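Long-range contact in SCARECROW-LIKE protein 7 (Oryza sativa Japonica Group, PDB 5HYZ), which binds DNA through its GRAS domain and probably acts as a transcription factor in plant development and abiotic stress resistance: residues Ala100-Thr105 with Gln129-Arg134. Sequence-based numbering, arbitrary orientation.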
ATOM      1  N   ALA A 100       8.731 -12.653 -11.039  1.00 13.73           N
ATOM      2  CA  ALA A 100       9.101 -13.590 -12.138  1.00 13.95           C
ATOM      3  C   ALA A 100      10.070 -12.965 -13.158  1.00 13.61           C
ATOM      4  O   ALA A 100      11.013 -13.631 -13.603  1.00 10.81           O
ATOM      5  CB  ALA A 100       7.879 -14.064 -12.868  1.00 14.37           C
ATOM      6  N   ILE A 101       9.849 -11.680 -13.487  1.00  9.21           N
ATOM      7  CA  ILE A 101      10.779 -11.008 -14.410  1.00 10.49           C
ATOM      8  C   ILE A 101      12.185 -10.907 -13.791  1.00 12.07           C
ATOM      9  O   ILE A 101      13.195 -11.116 -14.438  1.00 14.01           O
ATOM     10  CB  ILE A 101      10.228  -9.627 -14.736  1.00  7.99           C
ATOM     11  CG1 ILE A 101       8.923  -9.824 -15.543  1.00 11.92           C
ATOM     12  CG2 ILE A 101      11.274  -8.820 -15.530  1.00 10.15           C
ATOM     13  CD1 ILE A 101       8.053  -8.493 -15.722  1.00 12.88           C
ATOM     14  N   LEU A 102      12.219 -10.553 -12.499  1.00 11.66           N
ATOM     15  CA  LEU A 102      13.501 -10.378 -11.799  1.00 12.60           C
ATOM     16  C   LEU A 102      14.286 -11.650 -11.814  1.00 16.65           C
ATOM     17  O   LEU A 102      15.491 -11.647 -12.059  1.00 18.32           O
ATOM     18  CB  LEU A 102      13.233  -9.896 -10.351  1.00 16.07           C
ATOM     19  CG  LEU A 102      14.455  -9.502  -9.525  1.00 32.61           C
ATOM     20  CD1 LEU A 102      14.833  -8.154 -10.025  1.00 29.49           C
ATOM     21  CD2 LEU A 102      14.152  -9.392  -8.044  1.00 32.72           C
ATOM     22  N   GLU A 103      13.605 -12.756 -11.542  1.00 14.33           N
ATOM     23  CA  GLU A 103      14.300 -14.015 -11.530  1.00 19.36           C
ATOM     24  C   GLU A 103      14.708 -14.497 -12.915  1.00 19.16           C
ATOM     25  O   GLU A 103      15.802 -15.038 -13.081  1.00 20.10           O
ATOM     26  CB  GLU A 103      13.433 -15.049 -10.854  1.00 20.84           C
ATOM     27  CG  GLU A 103      13.441 -14.670  -9.348  1.00 20.88           C
ATOM     28  CD  GLU A 103      12.508 -15.552  -8.485  1.00 37.20           C
ATOM     29  OE1 GLU A 103      11.938 -16.533  -9.011  1.00 35.31           O
ATOM     30  OE2 GLU A 103      12.318 -15.218  -7.296  1.00 36.18           O
ATOM     31  N   ALA A 104      13.847 -14.287 -13.900  1.00 13.37           N
ATOM     32  CA  ALA A 104      14.190 -14.731 -15.271  1.00 13.36           C
ATOM     33  C   ALA A 104      15.355 -13.986 -15.888  1.00 17.44           C
ATOM     34  O   ALA A 104      16.029 -14.494 -16.785  1.00 15.24           O
ATOM     35  CB  ALA A 104      12.950 -14.607 -16.190  1.00 14.47           C
ATOM     36  N   THR A 105      15.595 -12.761 -15.450  1.00 13.61           N
ATOM     37  CA  THR A 105      16.523 -11.868 -16.151  1.00 14.87           C
ATOM     38  C   THR A 105      17.777 -11.603 -15.315  1.00 16.15           C
ATOM     39  O   THR A 105      18.577 -10.756 -15.660  1.00 16.91           O
ATOM     40  CB  THR A 105      15.903 -10.527 -16.494  1.00 13.52           C
ATOM     41  OG1 THR A 105      15.369  -9.893 -15.331  1.00 14.84           O
ATOM     42  CG2 THR A 105      14.739 -10.719 -17.494  1.00 15.09           C
ATOM     43  N   GLN A 129      13.105  -0.362  -8.974  1.00 11.57           N
ATOM     44  CA  GLN A 129      13.641  -0.437  -7.593  1.00 13.25           C
ATOM     45  C   GLN A 129      14.192  -1.825  -7.258  1.00 15.20           C
ATOM     46  O   GLN A 129      15.322  -1.999  -6.693  1.00 17.13           O
ATOM     47  CB  GLN A 129      12.532  -0.049  -6.626  1.00 10.64           C
ATOM     48  CG  GLN A 129      12.942  -0.121  -5.082  1.00 14.51           C
ATOM     49  CD  GLN A 129      13.851   1.015  -4.706  1.00 22.53           C
ATOM     50  OE1 GLN A 129      13.917   2.031  -5.382  1.00 17.85           O
ATOM     51  NE2 GLN A 129      14.585   0.847  -3.586  1.00 24.65           N
ATOM     52  N   ALA A 130      13.416  -2.847  -7.642  1.00 13.29           N
ATOM     53  CA  ALA A 130      13.860  -4.222  -7.406  1.00 12.87           C
ATOM     54  C   ALA A 130      15.118  -4.598  -8.178  1.00 15.95           C
ATOM     55  O   ALA A 130      16.015  -5.212  -7.614  1.00 17.59           O
ATOM     56  CB  ALA A 130      12.700  -5.213  -7.717  1.00 15.80           C
ATOM     57  N   LEU A 131      15.215  -4.218  -9.460  1.00 13.23           N
ATOM     58  CA  LEU A 131      16.391  -4.490 -10.267  1.00 15.03           C
ATOM     59  C   LEU A 131      17.614  -3.800  -9.665  1.00 17.08           C
ATOM     60  O   LEU A 131      18.723  -4.340  -9.726  1.00 17.67           O
ATOM     61  CB  LEU A 131      16.190  -3.994 -11.749  1.00 13.78           C
ATOM     62  CG  LEU A 131      15.190  -4.869 -12.546  1.00 16.79           C
ATOM     63  CD1 LEU A 131      14.768  -4.194 -13.877  1.00 15.40           C
ATOM     64  CD2 LEU A 131      15.810  -6.232 -12.782  1.00 19.07           C
ATOM     65  N   ALA A 132      17.400  -2.618  -9.086  1.00 17.92           N
ATOM     66  CA  ALA A 132      18.555  -1.856  -8.601  1.00 21.50           C
ATOM     67  C   ALA A 132      19.156  -2.585  -7.458  1.00 23.74           C
ATOM     68  O   ALA A 132      20.366  -2.486  -7.245  1.00 25.24           O
ATOM     69  CB  ALA A 132      18.174  -0.438  -8.190  1.00 23.40           C
ATOM     70  N   THR A 133      18.315  -3.302  -6.711  1.00 25.21           N
ATOM     71  CA  THR A 133      18.847  -4.039  -5.574  1.00 31.04           C
ATOM     72  C   THR A 133      18.949  -5.586  -5.731  1.00 32.71           C
ATOM     73  O   THR A 133      19.072  -6.328  -4.742  1.00 25.49           O
ATOM     74  CB  THR A 133      18.002  -3.690  -4.308  1.00 35.10           C
ATOM     75  OG1 THR A 133      16.609  -3.862  -4.581  1.00 33.42           O
ATOM     76  CG2 THR A 133      18.171  -2.216  -3.992  1.00 33.76           C
ATOM     77  N   ARG A 134      18.968  -6.089  -6.968  1.00 22.35           N
ATOM     78  CA  ARG A 134      18.931  -7.548  -7.143  1.00 19.54           C
ATOM     79  C   ARG A 134      20.302  -8.190  -6.867  1.00 21.21           C
ATOM     80  O   ARG A 134      21.324  -7.523  -6.931  1.00 22.26           O
ATOM     81  CB  ARG A 134      18.444  -7.871  -8.580  1.00 19.52           C
ATOM     82  CG  ARG A 134      19.546  -7.535  -9.551  1.00 16.25           C
ATOM     83  CD  ARG A 134      19.159  -7.861 -11.034  1.00 15.67           C
ATOM     84  NE  ARG A 134      20.283  -7.475 -11.894  1.00 17.28           N
ATOM     85  CZ  ARG A 134      20.425  -7.859 -13.163  1.00 19.94           C
ATOM     86  NH1 ARG A 134      19.468  -8.575 -13.771  1.00 15.96           N
ATOM     87  NH2 ARG A 134      21.510  -7.508 -13.821  1.00 15.63           N
TER
HETATM   88  O   HOH W   1      16.889  -9.323 -12.984  1.00 17.75           O
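Leu102 and Leu131 touch where two helices end side by side on the Rossmann-like sheet of the GRAS domain, in the part of the sequence assigned to the VHIID region; here the two C-terminal ends are joined by apolar packing and, beside it, by a polar bridge through Arg134 and a water. The packing is centred on one methyl, Leu102 CD1. With CG anti to the backbone N (chi1 -173°), the Leu102 side chain brings this methyl to Leu131 CD2 at 3.5 Å, a tight approach in which the two side chains lie alongside each other, running opposite ways. The same methyl meets Arg134 CB at 3.9 Å and lies farther from Ala130 CB. Beyond the leucines, both segments have just left helical geometry, at Thr105 and Thr133, and Arg134, its chain extended as far as NE, brings NH1 to the end of the other helix. There NH1 gives a weak, bent hydrogen bond to Thr105 O (3.0 Å from NH1 to O, N-H...O angle 124°) and another to a water in the guanidinium plane, with NH1 to water O at 2.8 Å. That water in turn donates to Leu102 O and Thr105 OG1, so it links the end of helix 89-104 to the guanidinium. Thr105 OG1 donates its own proton to Ile101 O at 2.6 Å while accepting from the water. The guanidinium is further held by Ala108 O at NH2 and Gly137 O at NE, so all three of its nitrogens are engaged. Beneath the contact, Thr105, Leu131 and Arg134 rest on Ile111 of strand 110-118, while Ile101 leans on strand 236-242 and Ala132 on helix 157-174.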